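Local coordinates for protein autolysin E (Staphylococcus aureus, PDB 4PI8) that probably hydrolyses glycosidic bonds in the NAG-NAM glycan chains of peptidoglycan, as a glucosaminidase-family autolysin of the lysozyme clan, at residues Asn39-Ala44 with Met182-Glu187; Lys55-Thr60 with Lys206-Ser211; Ser68-Leu73 with Val86-Gln91; Ile99-His104 with Lys165-Glu170. The protein carries 1 engineered substitution. All coordinates share one frame; numbering follows the deposited sequence. Where two conformers were deposited one is given.

Interaction 1. Residues Asn39-Ala44 with Met182-Glu187; sequences NEIAKA and MRWNPE
Apolar packing of W184 against the helix 38-45 makes this contact, in a mainly helical domain of the lysozyme clan. W184 is the last residue of the helix 179-184. It reaches the other helix with the six-membered end of its indole. The contact is small and largely buried. A44 points its methyl at the indole, with CB 3.9 Å from CZ2 of W184. I41, one turn earlier, adds a looser touch: its CG2 lies 4.3 Å from CZ3 of W184. The approach of A44 CB to the ring is oblique. The indole leaves the backbone with CG anti to the carbonyl carbon (chi1 -60°), which carries the ring out toward helix 38-45.

R183 does not touch 39-44, but it lies over one face of the indole. Its guanidinium NH1 is 3.4 Å above the plane of the W184 ring, offset toward the rim. R183 is held in turn by hydrogen bonds to Q25 and to the backbone O of D197, so the group covering the indole is itself fixed. Q18 of helix 11-18 touches both I41 and W184. The W184 side chain lies about 8 Å from the bound NAG, outside direct contact. After W184 the chain leaves the helix at N185, which has positive phi (28°), and N185 ND2 donates to the backbone O of Q191, a residue of the glycan pocket.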
# COMPACT_ATOMS: atom_id res chain seq x y z
N ASN A 39 -9.22 -20.88 6.56
CA ASN A 39 -9.17 -21.29 5.16
C ASN A 39 -9.00 -20.11 4.20
O ASN A 39 -8.29 -20.23 3.19
CB ASN A 39 -10.46 -22.08 4.80
CG ASN A 39 -10.42 -23.51 5.28
OD1 ASN A 39 -9.36 -24.03 5.61
ND2 ASN A 39 -11.58 -24.15 5.32
N GLU A 40 -9.69 -19.05 4.51
CA GLU A 40 -9.64 -17.80 3.71
C GLU A 40 -8.25 -17.21 3.72
O GLU A 40 -7.73 -16.81 2.70
CB GLU A 40 -10.67 -16.80 4.20
CG GLU A 40 -12.10 -17.24 3.81
CD GLU A 40 -13.16 -16.46 4.53
OE1 GLU A 40 -12.95 -15.90 5.62
OE2 GLU A 40 -14.28 -16.42 3.95
N ILE A 41 -7.64 -17.21 4.91
CA ILE A 41 -6.25 -16.70 5.03
C ILE A 41 -5.34 -17.54 4.19
O ILE A 41 -4.53 -17.04 3.38
CB ILE A 41 -5.80 -16.74 6.48
CG1 ILE A 41 -6.53 -15.75 7.31
CG2 ILE A 41 -4.28 -16.49 6.55
CD1 ILE A 41 -6.45 -16.01 8.82
N ALA A 42 -5.40 -18.88 4.34
CA ALA A 42 -4.56 -19.75 3.57
C ALA A 42 -4.72 -19.59 2.06
O ALA A 42 -3.76 -19.62 1.31
CB ALA A 42 -4.77 -21.22 3.98
N LYS A 43 -5.99 -19.49 1.60
CA LYS A 43 -6.26 -19.35 0.19
C LYS A 43 -5.63 -18.04 -0.38
O LYS A 43 -5.00 -18.01 -1.44
CB LYS A 43 -7.79 -19.35 -0.05
CG LYS A 43 -8.15 -19.19 -1.53
CD LYS A 43 -9.64 -19.13 -1.80
CE LYS A 43 -9.85 -18.48 -3.17
NZ LYS A 43 -11.26 -18.58 -3.63
N ALA A 44 -5.81 -16.99 0.40
CA ALA A 44 -5.40 -15.62 0.03
C ALA A 44 -3.89 -15.50 -0.15
O ALA A 44 -3.41 -14.82 -1.05
CB ALA A 44 -5.87 -14.59 1.02
N MET A 182 4.98 -7.11 0.86
CA MET A 182 4.48 -6.08 1.78
C MET A 182 3.34 -6.66 2.61
O MET A 182 3.19 -6.30 3.80
CB MET A 182 4.02 -4.85 1.00
CG MET A 182 5.17 -4.07 0.40
SD MET A 182 4.64 -2.68 -0.63
CE MET A 182 4.11 -1.53 0.64
N ARG A 183 2.48 -7.48 1.99
CA ARG A 183 1.31 -7.99 2.65
C ARG A 183 1.58 -9.21 3.56
O ARG A 183 0.95 -9.35 4.60
CB ARG A 183 0.22 -8.32 1.63
CG ARG A 183 -1.03 -8.92 2.20
CD ARG A 183 -1.73 -8.03 3.24
NE ARG A 183 -2.92 -8.67 3.82
CZ ARG A 183 -2.90 -9.53 4.83
NH1 ARG A 183 -1.75 -9.97 5.33
NH2 ARG A 183 -4.05 -10.00 5.31
N TRP A 184 2.43 -10.13 3.09
CA TRP A 184 2.56 -11.43 3.71
C TRP A 184 3.98 -11.70 4.24
O TRP A 184 4.21 -12.76 4.82
CB TRP A 184 2.14 -12.54 2.73
CG TRP A 184 0.73 -12.46 2.24
CD1 TRP A 184 0.33 -12.12 1.00
CD2 TRP A 184 -0.45 -12.75 2.98
NE1 TRP A 184 -1.02 -12.12 0.96
CE2 TRP A 184 -1.54 -12.52 2.14
CE3 TRP A 184 -0.71 -13.18 4.31
CZ2 TRP A 184 -2.85 -12.70 2.55
CZ3 TRP A 184 -2.01 -13.38 4.69
CH2 TRP A 184 -3.07 -13.12 3.80
N ASN A 185 4.89 -10.78 4.08
CA ASN A 185 6.27 -10.88 4.57
C ASN A 185 6.78 -12.30 4.68
O ASN A 185 7.09 -12.78 5.78
CB ASN A 185 6.40 -10.13 5.90
CG ASN A 185 7.84 -9.77 6.23
OD1 ASN A 185 8.75 -9.90 5.42
ND2 ASN A 185 8.01 -9.20 7.44
N PRO A 186 6.90 -13.01 3.59
CA PRO A 186 7.28 -14.43 3.66
C PRO A 186 8.65 -14.64 4.29
O PRO A 186 8.88 -15.78 4.83
CB PRO A 186 7.25 -14.89 2.21
CG PRO A 186 7.16 -13.68 1.39
CD PRO A 186 6.54 -12.62 2.22
N GLU A 187 9.54 -13.70 4.29
CA GLU A 187 10.85 -13.84 4.96
C GLU A 187 10.66 -13.94 6.44
O GLU A 187 11.44 -14.65 7.13
CB GLU A 187 11.73 -12.67 4.63
CG GLU A 187 13.19 -12.77 5.05
CD GLU A 187 14.07 -11.64 4.52
OE1 GLU A 187 13.62 -10.69 3.83
OE2 GLU A 187 15.32 -11.75 4.73

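Interaction 2. Residues Lys55-Thr60 with Lys206-Ser211; sequences KYMDIT and KLMDKS
The end of a 3-10 turn, at 55-56, runs into a loop that passes the helix 200-215, and M57 and I59 of this loop face residues 206-211 of the helix. The contact is a small hydrophobic cluster of two methionines and an isoleucine in the buried part of this lysozyme-clan domain. All three side chains are buried. M208 supplies the helix side through its terminal methyl alone. That CE lies 3.7 Å from CG2 of I59 and 3.8 Å from CE of M57. M57 starts with CG anti to the backbone N (chi1 -171°) and bends at chi3, as M208 also does, so the methyls meet at the ends of two hooked chains. The I59 and M208 side chains cross at about a right angle. S103 of helix 98-108 and L179 of helix 179-184 also pack on M208, while I59 touches Y100 and M182.

The loop is shaped by an Asx turn just beside the cluster. D58 OD1 accepts from the backbone N of T60, on its anti side and 27° out of the carboxylate plane. The same oxygen takes the T60 hydroxyl through its syn lone pair, with OG1 2.6 Å from OD1.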
# COMPACT_ATOMS: atom_id res chain seq x y z
N LYS A 55 1.12 -8.38 -8.45
CA LYS A 55 1.42 -8.45 -7.01
C LYS A 55 2.83 -8.98 -6.76
O LYS A 55 3.32 -8.87 -5.61
CB LYS A 55 0.36 -9.10 -6.21
CG LYS A 55 0.18 -10.56 -6.45
CD LYS A 55 -0.80 -11.14 -5.45
CE LYS A 55 -2.23 -11.27 -5.93
NZ LYS A 55 -3.06 -12.11 -5.02
N TYR A 56 3.49 -9.56 -7.77
CA TYR A 56 4.80 -10.15 -7.62
C TYR A 56 5.87 -9.36 -8.30
O TYR A 56 7.02 -9.74 -8.38
CB TYR A 56 4.74 -11.58 -8.18
CG TYR A 56 3.69 -12.43 -7.53
CD1 TYR A 56 3.74 -12.81 -6.21
CD2 TYR A 56 2.57 -12.83 -8.26
CE1 TYR A 56 2.74 -13.56 -5.64
CE2 TYR A 56 1.58 -13.60 -7.69
CZ TYR A 56 1.67 -13.97 -6.37
OH TYR A 56 0.66 -14.72 -5.77
N MET A 57 5.51 -8.17 -8.80
CA MET A 57 6.40 -7.30 -9.55
C MET A 57 7.13 -6.31 -8.65
O MET A 57 6.51 -5.64 -7.79
CB MET A 57 5.60 -6.56 -10.59
CG MET A 57 6.46 -5.79 -11.54
SD MET A 57 5.53 -4.69 -12.63
CE MET A 57 5.15 -3.43 -11.40
N ASP A 58 8.42 -6.11 -8.86
CA ASP A 58 9.22 -5.22 -8.09
C ASP A 58 8.73 -3.79 -8.32
O ASP A 58 8.69 -3.32 -9.48
CB ASP A 58 10.67 -5.38 -8.56
CG ASP A 58 11.65 -4.51 -7.89
OD1 ASP A 58 11.34 -3.60 -7.13
OD2 ASP A 58 12.90 -4.73 -8.11
N ILE A 59 8.25 -3.13 -7.26
CA ILE A 59 7.74 -1.74 -7.31
C ILE A 59 8.71 -0.71 -6.81
O ILE A 59 8.37 0.45 -6.59
CB ILE A 59 6.32 -1.66 -6.63
CG1 ILE A 59 6.34 -2.34 -5.26
CG2 ILE A 59 5.29 -2.25 -7.55
CD1 ILE A 59 5.12 -2.13 -4.42
N THR A 60 9.97 -1.14 -6.71
CA THR A 60 11.05 -0.24 -6.37
C THR A 60 11.69 0.27 -7.61
O THR A 60 12.79 0.90 -7.39
CB THR A 60 12.11 -0.93 -5.45
OG1 THR A 60 12.95 -1.79 -6.26
CG2 THR A 60 11.48 -1.69 -4.39
N LYS A 206 -4.89 -4.68 -9.26
CA LYS A 206 -5.89 -4.54 -10.33
C LYS A 206 -5.79 -3.16 -10.94
O LYS A 206 -5.80 -2.97 -12.17
CB LYS A 206 -7.27 -4.77 -9.77
CG LYS A 206 -8.33 -4.70 -10.87
CD LYS A 206 -9.73 -5.05 -10.40
CE LYS A 206 -10.28 -4.01 -9.44
NZ LYS A 206 -10.48 -2.66 -10.03
N LEU A 207 -5.69 -2.14 -10.11
CA LEU A 207 -5.55 -0.78 -10.62
C LEU A 207 -4.24 -0.59 -11.33
O LEU A 207 -4.18 0.09 -12.37
CB LEU A 207 -5.68 0.27 -9.50
CG LEU A 207 -7.01 0.29 -8.76
CD1 LEU A 207 -7.01 1.47 -7.81
CD2 LEU A 207 -8.20 0.38 -9.73
N MET A 208 -3.16 -1.17 -10.83
CA MET A 208 -1.90 -1.06 -11.49
C MET A 208 -1.95 -1.65 -12.87
O MET A 208 -1.43 -1.06 -13.81
CB MET A 208 -0.78 -1.78 -10.73
CG MET A 208 -0.40 -1.05 -9.44
SD MET A 208 0.86 -1.93 -8.48
CE MET A 208 2.20 -1.79 -9.57
N ASP A 209 -2.57 -2.83 -12.98
CA ASP A 209 -2.59 -3.48 -14.30
C ASP A 209 -3.38 -2.61 -15.30
O ASP A 209 -2.94 -2.49 -16.46
CB ASP A 209 -3.21 -4.86 -14.17
CG ASP A 209 -2.66 -5.83 -15.20
OD1 ASP A 209 -1.59 -5.63 -15.81
OD2 ASP A 209 -3.32 -6.88 -15.33
N LYS A 210 -4.50 -2.06 -14.86
CA LYS A 210 -5.27 -1.20 -15.75
C LYS A 210 -4.39 -0.02 -16.22
O LYS A 210 -4.39 0.35 -17.41
CB LYS A 210 -6.53 -0.74 -15.04
CG LYS A 210 -7.65 -0.22 -15.90
CD LYS A 210 -8.87 0.07 -15.03
CE LYS A 210 -9.82 -1.09 -15.00
NZ LYS A 210 -11.09 -0.69 -14.36
N SER A 211 -3.64 0.61 -15.31
CA SER A 211 -2.85 1.77 -15.69
C SER A 211 -1.69 1.36 -16.59
O SER A 211 -1.34 2.09 -17.54
CB SER A 211 -2.34 2.45 -14.43
OG SER A 211 -3.38 2.91 -13.65

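Interaction 3. Residues Ser68-Leu73 with Val86-Gln91; sequences SEVNQL and VFLEAQ
V70 of the helix 67-74 meets F87 and L88 of the helix 84-94, and its side chain carries the contact. From CB the valine forks into two methyls with separate tasks. CG1 stands anti to the backbone N (chi1 179°) and turns to F87, where it lies 4.2 Å from CB at the root of the aromatic side chain. CG2 goes to L88. It sits 3.9 Å from CD1 of that leucine and 4.0 Å from CG. The leucine CD2 is only slightly farther, 4.1 Å from CG2 of V70. One valine methyl thus rests against the whole branched end of L88. The two side chains run antiparallel and overlap alongside one another. L88 has CG anti to the carbonyl carbon (chi1 -78°), which leads its fork to V70. All these contacts are apolar.

V70 and F87 are the closest pair of the two backbones, with their CA atoms 7.9 Å apart. The two helices are joined by a short connection. N71 ties into its end: its OD1 accepts from the backbone N of G84. M65, in the loop before helix 67-74, also packs on V70. F87 also reaches V98, L101 and V102 of helix 98-108 and I160 of helix 156-172. Helix 67-74 packs on both 84-94 and 200-215, and V70 itself touches V102. Helix 84-94 lies on 98-108 and 156-172.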
# COMPACT_ATOMS: atom_id res chain seq x y z
N SER A 68 1.62 14.84 -17.02
CA SER A 68 0.33 14.84 -17.72
C SER A 68 -0.31 13.45 -17.68
O SER A 68 -1.52 13.34 -17.40
CB SER A 68 0.41 15.36 -19.14
OG SER A 68 1.20 14.53 -19.91
N GLU A 69 0.47 12.39 -17.85
CA GLU A 69 -0.05 11.03 -17.77
C GLU A 69 -0.52 10.70 -16.36
O GLU A 69 -1.61 10.08 -16.17
CB GLU A 69 0.96 10.04 -18.21
CG GLU A 69 1.22 10.12 -19.71
CD GLU A 69 2.35 9.21 -20.10
OE1 GLU A 69 3.48 9.30 -19.65
OE2 GLU A 69 2.11 8.34 -20.98
N VAL A 70 0.23 11.07 -15.33
CA VAL A 70 -0.19 10.80 -13.95
C VAL A 70 -1.47 11.58 -13.65
O VAL A 70 -2.40 11.04 -13.03
CB VAL A 70 0.93 11.11 -12.96
CG1 VAL A 70 0.46 10.85 -11.56
CG2 VAL A 70 2.13 10.25 -13.28
N ASN A 71 -1.54 12.83 -14.10
CA ASN A 71 -2.79 13.60 -13.89
C ASN A 71 -3.96 13.00 -14.62
O ASN A 71 -5.09 13.07 -14.09
CB ASN A 71 -2.59 15.06 -14.20
CG ASN A 71 -1.94 15.79 -13.04
OD1 ASN A 71 -2.20 15.49 -11.87
ND2 ASN A 71 -1.13 16.77 -13.32
N GLN A 72 -3.74 12.36 -15.75
CA GLN A 72 -4.86 11.61 -16.39
C GLN A 72 -5.37 10.53 -15.51
O GLN A 72 -6.61 10.38 -15.33
CB GLN A 72 -4.38 10.84 -17.60
CG GLN A 72 -4.33 11.59 -18.87
CD GLN A 72 -3.96 10.68 -20.01
OE1 GLN A 72 -4.69 9.68 -20.35
NE2 GLN A 72 -2.80 10.98 -20.60
N LEU A 73 -4.50 9.77 -14.84
CA LEU A 73 -4.94 8.76 -13.89
C LEU A 73 -5.70 9.34 -12.76
O LEU A 73 -6.53 8.68 -12.21
CB LEU A 73 -3.77 7.92 -13.34
CG LEU A 73 -3.06 6.98 -14.29
CD1 LEU A 73 -1.96 6.29 -13.52
CD2 LEU A 73 -4.06 5.95 -14.82
N VAL A 86 3.29 16.02 -7.70
CA VAL A 86 3.83 15.63 -6.43
C VAL A 86 4.06 14.10 -6.31
O VAL A 86 5.02 13.63 -5.74
CB VAL A 86 2.95 16.19 -5.32
CG1 VAL A 86 3.45 15.74 -4.01
CG2 VAL A 86 2.98 17.73 -5.39
N PHE A 87 3.13 13.34 -6.90
CA PHE A 87 3.38 11.90 -7.01
C PHE A 87 4.70 11.60 -7.73
O PHE A 87 5.44 10.70 -7.37
CB PHE A 87 2.22 11.20 -7.72
CG PHE A 87 1.05 10.87 -6.81
CD1 PHE A 87 1.07 9.73 -6.05
CD2 PHE A 87 -0.03 11.72 -6.64
CE1 PHE A 87 0.01 9.34 -5.24
CE2 PHE A 87 -1.06 11.35 -5.80
CZ PHE A 87 -1.06 10.16 -5.08
N LEU A 88 5.02 12.40 -8.77
CA LEU A 88 6.27 12.23 -9.50
C LEU A 88 7.49 12.73 -8.71
O LEU A 88 8.55 12.10 -8.79
CB LEU A 88 6.20 12.89 -10.88
CG LEU A 88 5.42 11.99 -11.84
CD1 LEU A 88 5.12 12.78 -13.12
CD2 LEU A 88 6.07 10.68 -12.18
N GLU A 89 7.32 13.80 -7.95
CA GLU A 89 8.36 14.21 -7.00
C GLU A 89 8.69 13.02 -6.11
O GLU A 89 9.87 12.70 -5.88
CB GLU A 89 7.84 15.35 -6.16
CG GLU A 89 8.83 16.23 -5.50
CD GLU A 89 8.14 17.57 -5.22
OE1 GLU A 89 6.93 17.57 -4.93
OE2 GLU A 89 8.77 18.62 -5.37
N ALA A 90 7.64 12.36 -5.57
CA ALA A 90 7.89 11.20 -4.70
C ALA A 90 8.58 10.05 -5.44
O ALA A 90 9.51 9.42 -4.92
CB ALA A 90 6.55 10.73 -4.15
N GLN A 91 8.13 9.72 -6.65
CA GLN A 91 8.76 8.67 -7.43
C GLN A 91 10.26 8.92 -7.55
O GLN A 91 11.05 7.99 -7.35
CB GLN A 91 8.12 8.52 -8.83
CG GLN A 91 8.97 7.60 -9.68
CD GLN A 91 8.35 7.13 -10.97
OE1 GLN A 91 7.83 6.02 -11.10
NE2 GLN A 91 8.53 7.93 -12.02

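Interaction 4. Residues Ile99-His104 with Lys165-Glu170; sequences IYLVSH and KFIRNE
The helical segments 99-104 and 165-170 run at 117° to each other, chain direction counted, with their axes 12.5 Å apart at closest approach. L101 and I167 have the nearest CA atoms. The second helix widens to a pi turn at 167-170. At this spacing the gap is bridged by side chains, and I167 alone serves the second helix. It meets Y100, L101 and H104, all buried like itself.

CD1 of I167 is the central atom. It lies 3.3 Å from the hydroxyl OH of Y100, a tight approach, and 4.0 Å from CD1 of L101. ND1 of H104 is close by as well. The other branch of I167, CG2, comes obliquely to the phenol ring, 4.1 Å from CE2 of Y100. Both Y100 and H104 come from the opposite direction to I167. H104 follows Y100 by one turn, and with CG anti to the backbone N (chi1 -173°) its imidazole comes beside the phenol. The two are joined by a hydrogen bond of 2.7 Å between Y100 OH and H104 ND1, and CZ of Y100 lies in the imidazole plane at its edge.

F131 and W200 pack edge-to-face with H104, and M182 touches both Y100 and I167. F166, next to I167, belongs to the glycan pocket and touches the bound N-acetylmuramic acid. The chemistry is mixed: a polar tyrosine-histidine pair is buried against an aliphatic residue. The bond gives each of these buried polar atoms a partner within helix 98-108 and, with the packed rings, limits rotation of the imidazole.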
# COMPACT_ATOMS: atom_id res chain seq x y z
N ILE A 99 3.05 4.42 -10.58
CA ILE A 99 1.75 3.77 -10.82
C ILE A 99 1.30 3.00 -9.57
O ILE A 99 0.11 3.02 -9.20
CB ILE A 99 1.74 2.96 -12.09
CG1 ILE A 99 1.77 3.86 -13.33
CG2 ILE A 99 0.56 2.01 -12.13
CD1 ILE A 99 1.97 3.15 -14.64
N TYR A 100 2.23 2.30 -8.92
CA TYR A 100 1.96 1.69 -7.65
C TYR A 100 1.52 2.73 -6.66
O TYR A 100 0.50 2.55 -5.97
CB TYR A 100 3.22 0.94 -7.15
CG TYR A 100 3.23 0.85 -5.65
CD1 TYR A 100 2.27 0.13 -4.96
CD2 TYR A 100 4.12 1.62 -4.91
CE1 TYR A 100 2.21 0.16 -3.60
CE2 TYR A 100 4.10 1.64 -3.53
CZ TYR A 100 3.09 0.97 -2.89
OH TYR A 100 3.02 1.07 -1.51
N LEU A 101 2.23 3.86 -6.57
CA LEU A 101 1.94 4.84 -5.54
C LEU A 101 0.53 5.42 -5.71
O LEU A 101 -0.24 5.53 -4.73
CB LEU A 101 2.97 5.97 -5.56
CG LEU A 101 3.11 6.80 -4.32
CD1 LEU A 101 3.52 6.00 -3.09
CD2 LEU A 101 4.11 7.90 -4.63
N VAL A 102 0.17 5.76 -6.93
CA VAL A 102 -1.15 6.26 -7.25
C VAL A 102 -2.16 5.21 -6.89
O VAL A 102 -3.22 5.49 -6.31
CB VAL A 102 -1.26 6.68 -8.73
CG1 VAL A 102 -2.72 6.82 -9.14
CG2 VAL A 102 -0.45 7.99 -8.96
N SER A 103 -1.94 3.95 -7.37
CA SER A 103 -2.90 2.89 -7.14
C SER A 103 -3.14 2.63 -5.67
O SER A 103 -4.28 2.42 -5.22
CB SER A 103 -2.50 1.59 -7.89
OG SER A 103 -2.35 1.83 -9.30
N HIS A 104 -2.09 2.58 -4.88
CA HIS A 104 -2.18 2.43 -3.44
C HIS A 104 -3.01 3.56 -2.87
O HIS A 104 -3.94 3.31 -2.07
CB HIS A 104 -0.78 2.32 -2.87
CG HIS A 104 -0.73 1.98 -1.41
ND1 HIS A 104 0.44 1.66 -0.79
CD2 HIS A 104 -1.70 1.96 -0.46
CE1 HIS A 104 0.20 1.41 0.48
NE2 HIS A 104 -1.09 1.59 0.70
N LYS A 165 8.02 8.25 1.25
CA LYS A 165 9.20 8.14 2.08
C LYS A 165 9.09 6.96 3.07
O LYS A 165 10.04 6.18 3.23
CB LYS A 165 9.42 9.44 2.87
CG LYS A 165 10.68 9.42 3.72
CD LYS A 165 10.84 10.72 4.56
CE LYS A 165 12.12 10.60 5.40
NZ LYS A 165 12.23 11.81 6.28
N PHE A 166 7.92 6.86 3.70
CA PHE A 166 7.63 5.76 4.63
C PHE A 166 7.72 4.39 3.91
O PHE A 166 8.40 3.44 4.38
CB PHE A 166 6.28 5.94 5.23
CG PHE A 166 5.82 4.76 6.08
CD1 PHE A 166 6.19 4.66 7.41
CD2 PHE A 166 5.03 3.77 5.55
CE1 PHE A 166 5.73 3.59 8.19
CE2 PHE A 166 4.59 2.72 6.33
CZ PHE A 166 4.95 2.64 7.64
N ILE A 167 7.07 4.24 2.73
CA ILE A 167 7.10 2.97 2.02
C ILE A 167 8.52 2.59 1.66
O ILE A 167 8.97 1.47 1.88
CB ILE A 167 6.16 3.06 0.81
CG1 ILE A 167 4.70 3.20 1.26
CG2 ILE A 167 6.35 1.84 -0.10
CD1 ILE A 167 3.77 3.80 0.27
N ARG A 168 9.28 3.54 1.14
CA ARG A 168 10.65 3.28 0.82
C ARG A 168 11.46 2.87 2.06
O ARG A 168 12.18 1.87 2.05
CB ARG A 168 11.30 4.52 0.13
CG ARG A 168 12.84 4.58 0.10
CD ARG A 168 13.56 3.39 -0.49
NE ARG A 168 13.33 3.19 -1.90
CZ ARG A 168 13.80 2.20 -2.60
NH1 ARG A 168 13.57 2.03 -3.86
NH2 ARG A 168 14.57 1.31 -1.94
N ASN A 169 11.39 3.71 3.09
CA ASN A 169 12.30 3.51 4.26
C ASN A 169 11.91 2.35 5.09
O ASN A 169 12.81 1.69 5.63
CB ASN A 169 12.34 4.76 5.09
CG ASN A 169 13.18 5.85 4.46
OD1 ASN A 169 14.00 5.58 3.64
ND2 ASN A 169 12.94 7.07 4.86
N GLU A 170 10.62 2.05 5.21
CA GLU A 170 10.19 0.99 6.11
C GLU A 170 9.90 -0.35 5.46
O GLU A 170 10.02 -1.38 6.10
CB GLU A 170 8.98 1.40 6.93
CG GLU A 170 9.25 2.71 7.66
CD GLU A 170 10.48 2.68 8.55
OE1 GLU A 170 10.70 1.64 9.23
OE2 GLU A 170 11.20 3.72 8.53

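How the interactions relate
Interactions 2, 3 and 4 cluster together, with centres 12 to 16 Å apart, and interaction 4 lies nearest the centre of the chain. The centres of interactions 1 and 3 are 30 Å apart, on opposite sides of that centre. Interaction 1 still touches interactions 2 and 4, through M182. S211 of interaction 2 packs on L73 of interaction 3, and T60 of interaction 2 on R168 of interaction 4. Along the chain, 39-44 and 55-60 come first, their partners 182-187 and 206-211 last. Interactions 3 and 4 fall between, in series. The early segments thus pack on late helices around the core helices 98-108 and 156-172, and F166 on the latter lines the glycan pocket.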